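Local coordinates for protein probable glucarate dehydratase (PDB 3VDG) that probably dehydrates the sugar diacid glucarate at a metal-dependent active site in a barrel of the enolase superfamily, at residues N292-F298 and H318-G322; S341-H347 and Y367-W373; A297-L301 and L328-I332. All coordinates share one frame; numbering follows the deposited sequence.

Interaction 1: N292-F298 and H318-G322; sequences NMCVVAF and HYWGG. With NA (sodium ion), chain C; FMT (formic acid), chain B.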
loop_
_atom_site.group_PDB
_atom_site.type_symbol
_atom_site.label_atom_id
_atom_site.label_comp_id
_atom_site.label_asym_id
_atom_site.label_seq_id
_atom_site.Cartn_x
_atom_site.Cartn_y
_atom_site.Cartn_z
ATOM N N ASN A 292 12.821 -12.211 9.412
ATOM C CA ASN A 292 13.274 -10.834 9.218
ATOM C C ASN A 292 14.717 -10.844 8.759
ATOM O O ASN A 292 15.497 -9.966 9.128
ATOM C CB ASN A 292 13.191 -10.023 10.502
ATOM C CG ASN A 292 13.863 -10.720 11.671
ATOM O OD1 ASN A 292 13.189 -11.207 12.573
ATOM N ND2 ASN A 292 15.192 -10.772 11.662
ATOM N N MET A 293 15.090 -11.851 7.986
ATOM C CA MET A 293 16.449 -11.925 7.499
ATOM C C MET A 293 16.479 -12.159 6.010
ATOM O O MET A 293 17.255 -11.537 5.317
ATOM C CB MET A 293 17.256 -13.009 8.231
ATOM C CG MET A 293 17.556 -12.671 9.677
ATOM S SD MET A 293 18.417 -14.028 10.523
ATOM C CE MET A 293 20.063 -13.781 9.859
ATOM N N CYS A 294 15.631 -13.040 5.494
ATOM C CA CYS A 294 15.684 -13.280 4.049
ATOM C C CYS A 294 14.632 -12.488 3.276
ATOM O O CYS A 294 14.632 -12.500 2.049
ATOM C CB CYS A 294 15.647 -14.784 3.713
ATOM S SG CYS A 294 14.170 -15.631 4.288
ATOM N N VAL A 295 13.744 -11.799 3.995
ATOM C CA VAL A 295 12.838 -10.817 3.382
ATOM C C VAL A 295 12.871 -9.513 4.211
ATOM O O VAL A 295 12.164 -9.392 5.223
ATOM C CB VAL A 295 11.378 -11.331 3.308
ATOM C CG1 VAL A 295 10.490 -10.299 2.613
ATOM C CG2 VAL A 295 11.302 -12.644 2.542
ATOM N N VAL A 296 13.688 -8.558 3.779
ATOM C CA VAL A 296 13.895 -7.308 4.511
ATOM C C VAL A 296 13.795 -6.099 3.580
ATOM O O VAL A 296 14.054 -4.952 3.990
ATOM C CB VAL A 296 15.262 -7.290 5.259
ATOM C CG1 VAL A 296 15.290 -8.344 6.365
ATOM C CG2 VAL A 296 16.414 -7.499 4.287
ATOM N N ALA A 297 13.408 -6.349 2.328
ATOM C CA ALA A 297 13.284 -5.285 1.317
ATOM C C ALA A 297 12.241 -5.699 0.284
ATOM O O ALA A 297 12.052 -6.894 0.038
ATOM C CB ALA A 297 14.621 -5.025 0.632
ATOM N N PHE A 298 11.569 -4.725 -0.326
ATOM C CA PHE A 298 10.525 -5.061 -1.293
ATOM C C PHE A 298 11.036 -5.953 -2.428
ATOM O O PHE A 298 10.331 -6.857 -2.865
ATOM C CB PHE A 298 9.835 -3.802 -1.853
ATOM C CG PHE A 298 8.977 -3.089 -0.827
ATOM C CD1 PHE A 298 7.690 -3.540 -0.542
ATOM C CD2 PHE A 298 9.478 -2.010 -0.122
ATOM C CE1 PHE A 298 6.909 -2.913 0.414
ATOM C CE2 PHE A 298 8.696 -1.365 0.828
ATOM C CZ PHE A 298 7.413 -1.818 1.100
ATOM N N HIS A 318 11.624 0.584 10.468
ATOM C CA HIS A 318 12.958 1.216 10.487
ATOM C C HIS A 318 13.778 0.843 9.289
ATOM O O HIS A 318 14.662 1.607 8.869
ATOM C CB HIS A 318 13.726 0.862 11.763
ATOM C CG HIS A 318 13.020 1.259 13.036
ATOM N ND1 HIS A 318 12.180 0.414 13.709
ATOM C CD2 HIS A 318 13.059 2.441 13.771
ATOM C CE1 HIS A 318 11.722 1.035 14.817
ATOM N NE2 HIS A 318 12.255 2.270 14.856
ATOM N N TYR A 319 13.533 -0.329 8.708
ATOM C CA TYR A 319 14.296 -0.673 7.494
ATOM C C TYR A 319 13.469 -0.914 6.225
ATOM O O TYR A 319 14.032 -0.976 5.127
ATOM C CB TYR A 319 15.349 -1.777 7.743
ATOM C CG TYR A 319 14.822 -3.129 8.185
ATOM C CD1 TYR A 319 15.014 -3.570 9.488
ATOM C CD2 TYR A 319 14.141 -3.955 7.305
ATOM C CE1 TYR A 319 14.555 -4.810 9.903
ATOM C CE2 TYR A 319 13.663 -5.196 7.716
ATOM C CZ TYR A 319 13.879 -5.616 9.020
ATOM O OH TYR A 319 13.404 -6.850 9.446
ATOM N N TRP A 320 12.142 -0.996 6.368
ATOM C CA TRP A 320 11.223 -1.049 5.210
ATOM C C TRP A 320 10.838 0.292 4.652
ATOM O O TRP A 320 10.216 0.375 3.592
ATOM C CB TRP A 320 9.948 -1.829 5.548
ATOM C CG TRP A 320 10.146 -3.322 5.546
ATOM C CD1 TRP A 320 10.512 -4.125 6.613
ATOM C CD2 TRP A 320 9.984 -4.249 4.408
ATOM N NE1 TRP A 320 10.577 -5.442 6.232
ATOM C CE2 TRP A 320 10.277 -5.579 4.919
ATOM C CE3 TRP A 320 9.601 -4.108 3.085
ATOM C CZ2 TRP A 320 10.205 -6.705 4.120
ATOM C CZ3 TRP A 320 9.551 -5.254 2.277
ATOM C CH2 TRP A 320 9.840 -6.523 2.792
ATOM N N GLY A 321 11.185 1.368 5.351
ATOM C CA GLY A 321 11.030 2.695 4.754
ATOM C C GLY A 321 9.924 3.539 5.363
ATOM O O GLY A 321 9.365 4.406 4.706
ATOM N N GLY A 322 9.608 3.308 6.627
ATOM C CA GLY A 322 8.647 4.186 7.317
ATOM C C GLY A 322 7.261 3.574 7.394
ATOM O O GLY A 322 7.071 2.403 7.058
HETATM NA NA NA C . 13.651 -12.600 14.207
HETATM C C FMT B . 17.505 -9.993 15.155
HETATM O O1 FMT B . 16.763 -10.875 14.736
HETATM O O2 FMT B . 17.424 -8.751 14.663
HETATM O O HOH W 1 15.399 -13.539 12.921
HETATM O O HOH W 2 11.652 -8.012 7.587
HETATM O O HOH W 3 14.500 -2.607 2.973
HETATM O O HOH W 4 14.414 -10.923 15.574
#
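The metal site at the mouth of the barrel is where this contact starts: N292, whose OD1 binds the sodium ion at 2.2 Å, rests its CB against OH of Y319, 3.4 Å away. D244, E269 and waters 1 and 4 complete the sodium shell. With chi1 at 51°, CG of N292 sits between its own backbone N and carbonyl carbon, and from there the amide turns its OD1 to the ion; ND2 makes weak bonds to water 1 and to O1 of the formate.

The loop then runs across two aromatic side chains at the end of helix 317-320. The Y319 ring meets V296: its CE2 touches V296 CB at 3.6 Å, while V296 O lies near the ring plane, at the edge. W320 slips its indole beneath the peptide between V296 and A297, with V296 C 3.7 Å above the plane and toward the rim. At the far edge of the six-membered ring, W320 CH2 meets V295 CG1 at 3.8 Å. That ring also turns an edge toward the face of F298 in a T-shaped pair, planes at 84° and centroids 4.9 Å apart, with W320 CE3 over the centre of the phenyl.

Two waters do the polar work between the segments. Water 2 lies in the planes of both aromatic rings, donating to V295 O, 2.8 Å away, and accepting from Y319 OH and W320 NE1. Water 3 donates to V296 O and to Y319 O, bridging the two backbones. Loops that follow the barrel strands at their C-terminal ends, one supplying a metal ligand and backed by aromatic side chains from its neighbour, form the active-site rim of an enolase-superfamily barrel.

Interaction 2: S341-H347 and Y367-W373; sequences SMHSNSH and YACDTHW. With FMT (formic acid), chain B; ACT (acetate ion), chain E.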
loop_
_atom_site.group_PDB
_atom_site.type_symbol
_atom_site.label_atom_id
_atom_site.label_comp_id
_atom_site.label_asym_id
_atom_site.label_seq_id
_atom_site.Cartn_x
_atom_site.Cartn_y
_atom_site.Cartn_z
ATOM N N SER A 341 3.887 -10.043 11.165
ATOM C CA SER A 341 4.213 -9.787 12.558
ATOM C C SER A 341 5.102 -8.540 12.555
ATOM O O SER A 341 5.139 -7.807 11.550
ATOM C CB SER A 341 4.926 -11.025 13.147
ATOM O OG SER A 341 5.155 -10.890 14.550
ATOM N N MET A 342 5.812 -8.285 13.647
ATOM C CA MET A 342 6.730 -7.139 13.687
ATOM C C MET A 342 8.021 -7.442 14.450
ATOM O O MET A 342 7.998 -7.993 15.560
ATOM C CB MET A 342 6.046 -5.894 14.275
ATOM C CG MET A 342 6.885 -4.626 14.164
ATOM S SD MET A 342 6.103 -3.179 14.937
ATOM C CE MET A 342 4.611 -2.993 13.953
ATOM N N HIS A 343 9.136 -7.054 13.834
ATOM C CA HIS A 343 10.493 -7.248 14.328
ATOM C C HIS A 343 10.908 -6.003 15.046
ATOM O O HIS A 343 10.412 -4.912 14.761
ATOM C CB HIS A 343 11.413 -7.462 13.108
ATOM C CG HIS A 343 12.898 -7.327 13.401
ATOM N ND1 HIS A 343 13.572 -6.147 13.260
ATOM C CD2 HIS A 343 13.839 -8.265 13.831
ATOM C CE1 HIS A 343 14.872 -6.331 13.586
ATOM N NE2 HIS A 343 15.034 -7.627 13.934
ATOM N N SER A 344 11.835 -6.136 15.981
ATOM C CA SER A 344 12.341 -4.959 16.677
ATOM C C SER A 344 13.831 -5.081 16.961
ATOM O O SER A 344 14.395 -6.179 16.913
ATOM C CB SER A 344 11.553 -4.681 17.961
ATOM O OG SER A 344 12.096 -5.352 19.057
ATOM N N ASN A 345 14.465 -3.941 17.186
ATOM C CA ASN A 345 15.823 -3.891 17.708
ATOM C C ASN A 345 15.777 -2.986 18.923
ATOM O O ASN A 345 14.786 -2.278 19.131
ATOM C CB ASN A 345 16.766 -3.291 16.675
ATOM C CG ASN A 345 17.117 -4.265 15.558
ATOM O OD1 ASN A 345 16.826 -4.007 14.395
ATOM N ND2 ASN A 345 17.737 -5.392 15.908
ATOM N N SER A 346 16.832 -2.996 19.731
ATOM C CA SER A 346 16.882 -2.092 20.879
ATOM C C SER A 346 16.407 -0.699 20.446
ATOM O O SER A 346 16.952 -0.146 19.506
ATOM C CB SER A 346 18.319 -1.998 21.386
ATOM O OG SER A 346 18.831 -3.296 21.640
ATOM N N HIS A 347 15.415 -0.131 21.142
ATOM C CA HIS A 347 14.775 1.113 20.695
ATOM C C HIS A 347 14.170 1.867 21.860
ATOM O O HIS A 347 13.999 1.326 22.949
ATOM C CB HIS A 347 13.681 0.791 19.674
ATOM C CG HIS A 347 12.465 0.123 20.284
ATOM N ND1 HIS A 347 11.485 0.819 20.910
ATOM C CD2 HIS A 347 12.103 -1.226 20.370
ATOM C CE1 HIS A 347 10.547 -0.042 21.368
ATOM N NE2 HIS A 347 10.928 -1.290 21.037
ATOM N N TYR A 367 -0.499 -11.018 15.059
ATOM C CA TYR A 367 0.524 -11.538 15.968
ATOM C C TYR A 367 1.002 -10.452 16.918
ATOM O O TYR A 367 1.069 -9.275 16.559
ATOM C CB TYR A 367 1.739 -12.067 15.200
ATOM C CG TYR A 367 1.506 -13.336 14.419
ATOM C CD1 TYR A 367 1.230 -14.539 15.065
ATOM C CD2 TYR A 367 1.568 -13.336 13.037
ATOM C CE1 TYR A 367 1.009 -15.705 14.347
ATOM C CE2 TYR A 367 1.371 -14.498 12.313
ATOM C CZ TYR A 367 1.094 -15.677 12.972
ATOM O OH TYR A 367 0.887 -16.817 12.243
ATOM N N ALA A 368 1.358 -10.831 18.138
ATOM C CA ALA A 368 1.914 -9.865 19.067
ATOM C C ALA A 368 3.229 -9.324 18.481
ATOM O O ALA A 368 3.990 -10.090 17.900
ATOM C CB ALA A 368 2.153 -10.540 20.413
ATOM N N CYS A 369 3.498 -8.025 18.622
ATOM C CA CYS A 369 4.751 -7.431 18.126
ATOM C C CYS A 369 5.934 -7.702 19.055
ATOM O O CYS A 369 5.797 -7.661 20.273
ATOM C CB CYS A 369 4.616 -5.899 17.986
ATOM S SG CYS A 369 3.342 -5.367 16.798
ATOM N N ASP A 370 7.110 -7.931 18.481
ATOM C CA ASP A 370 8.341 -7.947 19.282
ATOM C C ASP A 370 8.659 -6.548 19.820
ATOM O O ASP A 370 8.384 -5.545 19.164
ATOM C CB ASP A 370 9.521 -8.396 18.413
ATOM C CG ASP A 370 9.441 -9.883 18.014
ATOM O OD1 ASP A 370 8.618 -10.625 18.580
ATOM O OD2 ASP A 370 10.234 -10.300 17.147
ATOM N N THR A 371 9.249 -6.481 21.010
ATOM C CA THR A 371 9.869 -5.239 21.474
ATOM C C THR A 371 11.006 -5.599 22.423
ATOM O O THR A 371 10.950 -6.627 23.092
ATOM C CB THR A 371 8.868 -4.327 22.213
ATOM O OG1 THR A 371 9.539 -3.138 22.668
ATOM C CG2 THR A 371 8.261 -5.061 23.419
ATOM N N HIS A 372 12.037 -4.763 22.446
ATOM C CA HIS A 372 13.149 -4.900 23.394
ATOM C C HIS A 372 12.892 -4.051 24.610
ATOM O O HIS A 372 13.751 -3.907 25.471
ATOM C CB HIS A 372 14.442 -4.428 22.744
ATOM C CG HIS A 372 15.020 -5.401 21.748
ATOM N ND1 HIS A 372 14.402 -5.709 20.590
ATOM C CD2 HIS A 372 16.196 -6.143 21.776
ATOM C CE1 HIS A 372 15.152 -6.595 19.902
ATOM N NE2 HIS A 372 16.249 -6.858 20.630
ATOM N N TRP A 373 11.691 -3.487 24.711
ATOM C CA TRP A 373 11.381 -2.560 25.825
ATOM C C TRP A 373 11.833 -2.941 27.232
ATOM O O TRP A 373 12.387 -2.105 27.951
ATOM C CB TRP A 373 9.892 -2.243 25.849
ATOM C CG TRP A 373 9.583 -0.940 26.540
ATOM C CD1 TRP A 373 8.933 -0.752 27.757
ATOM C CD2 TRP A 373 9.893 0.414 26.056
ATOM N NE1 TRP A 373 8.830 0.591 28.055
ATOM C CE2 TRP A 373 9.379 1.342 27.074
ATOM C CE3 TRP A 373 10.507 0.930 24.917
ATOM C CZ2 TRP A 373 9.491 2.712 26.940
ATOM C CZ3 TRP A 373 10.621 2.322 24.802
ATOM C CH2 TRP A 373 10.122 3.187 25.790
HETATM C C FMT B . 17.505 -9.993 15.155
HETATM O O1 FMT B . 16.763 -10.875 14.736
HETATM O O2 FMT B . 17.424 -8.751 14.663
HETATM C C ACT E . 19.144 -9.043 18.987
HETATM O O ACT E . 18.613 -8.048 19.547
HETATM O OXT ACT E . 20.257 -9.475 19.358
HETATM C CH3 ACT E . 18.452 -9.743 17.850
HETATM O O HOH W 5 12.512 -8.895 16.781
#
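OG1 of T371 is gripped twice: by NE2 of H347 at 2.8 Å, near the plane of the imidazole, and by the backbone N of W373 at 3.0 Å, which makes an ST turn. Lying anti to the T371 backbone N (chi1 179°), OG1 is placed within bonding distance of both. One residue on, ND1 of H372 bonds OG of S344 at 2.8 Å. The H372 imidazole lies with one face over the N345-S346 peptide, S346 N standing over the ring centre, and its NE2 donates to O of the acetate at 2.9 Å. Ring face and both ring nitrogens are therefore all engaged, which should fix its rotation.

The two segments run side by side, 9° apart in direction. Strand 339-342 is one end of the parallel strand row, and C369 bonds through its backbone to P168 and S170 on the other end, so 367-373 fills the gap that closes the barrel. Across that seam D370 N donates to M342 O at 3.1 Å, and M342 CB packs on SG of C369 at 3.7 Å. The D370 carboxylate forms salt bridges with K214 and R242, and its OD2 also takes a bond from water 5, itself held by S344 N.

H343 points into the barrel mouth: NE2 donates almost straight (178°) to O2 of the formate at 2.7 Å, while ND1 bonds D316, consistent with the His-Asp pair of this superfamily.

Interaction 3: A297-L301 and L328-I332; sequences AFDQL and LLAGI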
loop_
_atom_site.group_PDB
_atom_site.type_symbol
_atom_site.label_atom_id
_atom_site.label_comp_id
_atom_site.label_asym_id
_atom_site.label_seq_id
_atom_site.Cartn_x
_atom_site.Cartn_y
_atom_site.Cartn_z
ATOM N N ALA A 297 13.408 -6.349 2.328
ATOM C CA ALA A 297 13.284 -5.285 1.317
ATOM C C ALA A 297 12.241 -5.699 0.284
ATOM O O ALA A 297 12.052 -6.894 0.038
ATOM C CB ALA A 297 14.621 -5.025 0.632
ATOM N N PHE A 298 11.569 -4.725 -0.326
ATOM C CA PHE A 298 10.525 -5.061 -1.293
ATOM C C PHE A 298 11.036 -5.953 -2.428
ATOM O O PHE A 298 10.331 -6.857 -2.865
ATOM C CB PHE A 298 9.835 -3.802 -1.853
ATOM C CG PHE A 298 8.977 -3.089 -0.827
ATOM C CD1 PHE A 298 7.690 -3.540 -0.542
ATOM C CD2 PHE A 298 9.478 -2.010 -0.122
ATOM C CE1 PHE A 298 6.909 -2.913 0.414
ATOM C CE2 PHE A 298 8.696 -1.365 0.828
ATOM C CZ PHE A 298 7.413 -1.818 1.100
ATOM N N ASP A 299 12.248 -5.716 -2.919
ATOM C CA ASP A 299 12.685 -6.529 -4.072
ATOM C C ASP A 299 12.976 -8.000 -3.756
ATOM O O ASP A 299 13.240 -8.800 -4.655
ATOM C CB ASP A 299 13.825 -5.872 -4.863
ATOM C CG ASP A 299 15.089 -5.709 -4.059
ATOM O OD1 ASP A 299 15.899 -4.833 -4.427
ATOM O OD2 ASP A 299 15.275 -6.446 -3.067
ATOM N N GLN A 300 12.902 -8.368 -2.486
ATOM C CA GLN A 300 13.040 -9.776 -2.107
ATOM C C GLN A 300 11.710 -10.503 -2.062
ATOM O O GLN A 300 11.660 -11.732 -2.031
ATOM C CB GLN A 300 13.749 -9.897 -0.753
ATOM C CG GLN A 300 15.213 -9.482 -0.831
ATOM C CD GLN A 300 15.763 -9.086 0.523
ATOM O OE1 GLN A 300 15.061 -9.145 1.532
ATOM N NE2 GLN A 300 17.006 -8.654 0.548
ATOM N N LEU A 301 10.613 -9.762 -2.058
ATOM C CA LEU A 301 9.298 -10.418 -1.931
ATOM C C LEU A 301 8.961 -11.395 -3.080
ATOM O O LEU A 301 8.467 -12.494 -2.841
ATOM C CB LEU A 301 8.181 -9.369 -1.771
ATOM C CG LEU A 301 8.110 -8.801 -0.347
ATOM C CD1 LEU A 301 7.309 -7.493 -0.337
ATOM C CD2 LEU A 301 7.499 -9.819 0.613
ATOM N N LEU A 328 2.096 -0.704 3.078
ATOM C CA LEU A 328 2.169 -1.343 1.767
ATOM C C LEU A 328 2.616 -2.797 1.935
ATOM O O LEU A 328 2.000 -3.704 1.397
ATOM C CB LEU A 328 3.123 -0.595 0.843
ATOM C CG LEU A 328 3.528 -1.368 -0.429
ATOM C CD1 LEU A 328 2.318 -1.698 -1.309
ATOM C CD2 LEU A 328 4.568 -0.592 -1.218
ATOM N N LEU A 329 3.670 -3.025 2.716
ATOM C CA LEU A 329 4.110 -4.406 2.987
ATOM C C LEU A 329 2.942 -5.229 3.516
ATOM O O LEU A 329 2.748 -6.387 3.113
ATOM C CB LEU A 329 5.259 -4.419 4.018
ATOM C CG LEU A 329 5.631 -5.820 4.512
ATOM C CD1 LEU A 329 6.180 -6.665 3.359
ATOM C CD2 LEU A 329 6.661 -5.711 5.625
ATOM N N ALA A 330 2.152 -4.643 4.422
ATOM C CA ALA A 330 1.048 -5.384 5.032
ATOM C C ALA A 330 0.041 -5.819 3.975
ATOM O O ALA A 330 -0.453 -6.941 4.022
ATOM C CB ALA A 330 0.349 -4.554 6.126
ATOM N N GLY A 331 -0.273 -4.919 3.042
ATOM C CA GLY A 331 -1.222 -5.212 1.966
ATOM C C GLY A 331 -0.669 -6.255 0.999
ATOM O O GLY A 331 -1.399 -7.099 0.503
ATOM N N ILE A 332 0.629 -6.224 0.745
ATOM C CA ILE A 332 1.230 -7.251 -0.107
ATOM C C ILE A 332 1.130 -8.622 0.573
ATOM O O ILE A 332 0.763 -9.606 -0.056
ATOM C CB ILE A 332 2.706 -6.946 -0.431
ATOM C CG1 ILE A 332 2.822 -5.709 -1.322
ATOM C CG2 ILE A 332 3.354 -8.142 -1.108
ATOM C CD1 ILE A 332 4.233 -5.124 -1.365
#
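Residues 298-300 of the loop after strand 289-291 curl in a helical turn, Q300 N bonding A297 O and L301 N bonding F298 O, and face one side of helix 323-336, with the CA atoms of F298 and L329 7.7 Å apart. This belongs to the outer helical layer of the enolase-type barrel, where the entry to helix 301-307 leans on helix 323-336 through apolar side chains.

F298 reaches the helix with CD1, CE1 and CZ of its ring. CE1 meets CD2 of L328 at 3.7 Å, an oblique approach, whereas CD1 of I332 comes in at the ring edge, 3.9 Å from F298 CD1. Backbone N of L329 also lies in the plane of the phenyl, 4.0 Å from CE1. L328 and I332 are one helical turn apart, joined by the bond from I332 N to L328 O, so the phenyl spans successive turns of one helix face.

The second subunit packs close by: its T335 touches both F298 and L301, and its L328 and I332 meet the same residues here, so this patch continues into the dimer interface. Toward the barrel, L301 and L329 each lie on W320.

With CG of L301 anti to its carbonyl carbon (chi1 -78°), the side chain extends to the helix and a single methyl, CD1, makes the bridge: L329 CD1 and I332 CD1 each stand 4.0 Å from it.

Overall arrangement
Leaving strand 289-291, the chain first passes through 292-301, which serves both interaction 1 and interaction 3. Interaction 1 closes the shorter loop, back from helix 317-320 after strand 312-315; interaction 3 closes a longer one from helix 323-336, so the two share A297 and F298 and overlap in a stagger, neither enclosing the other. W320 against L329 joins them further, giving one continuous core from the metal site out to the subunit interface. Interaction 2 follows in series, looping over helix 349-360 to seal the barrel. It meets interaction 1 where H343 packs on N292 and Y319, and both touch the formate, while interactions 2 and 3 stay about 6 Å apart at their nearest atoms.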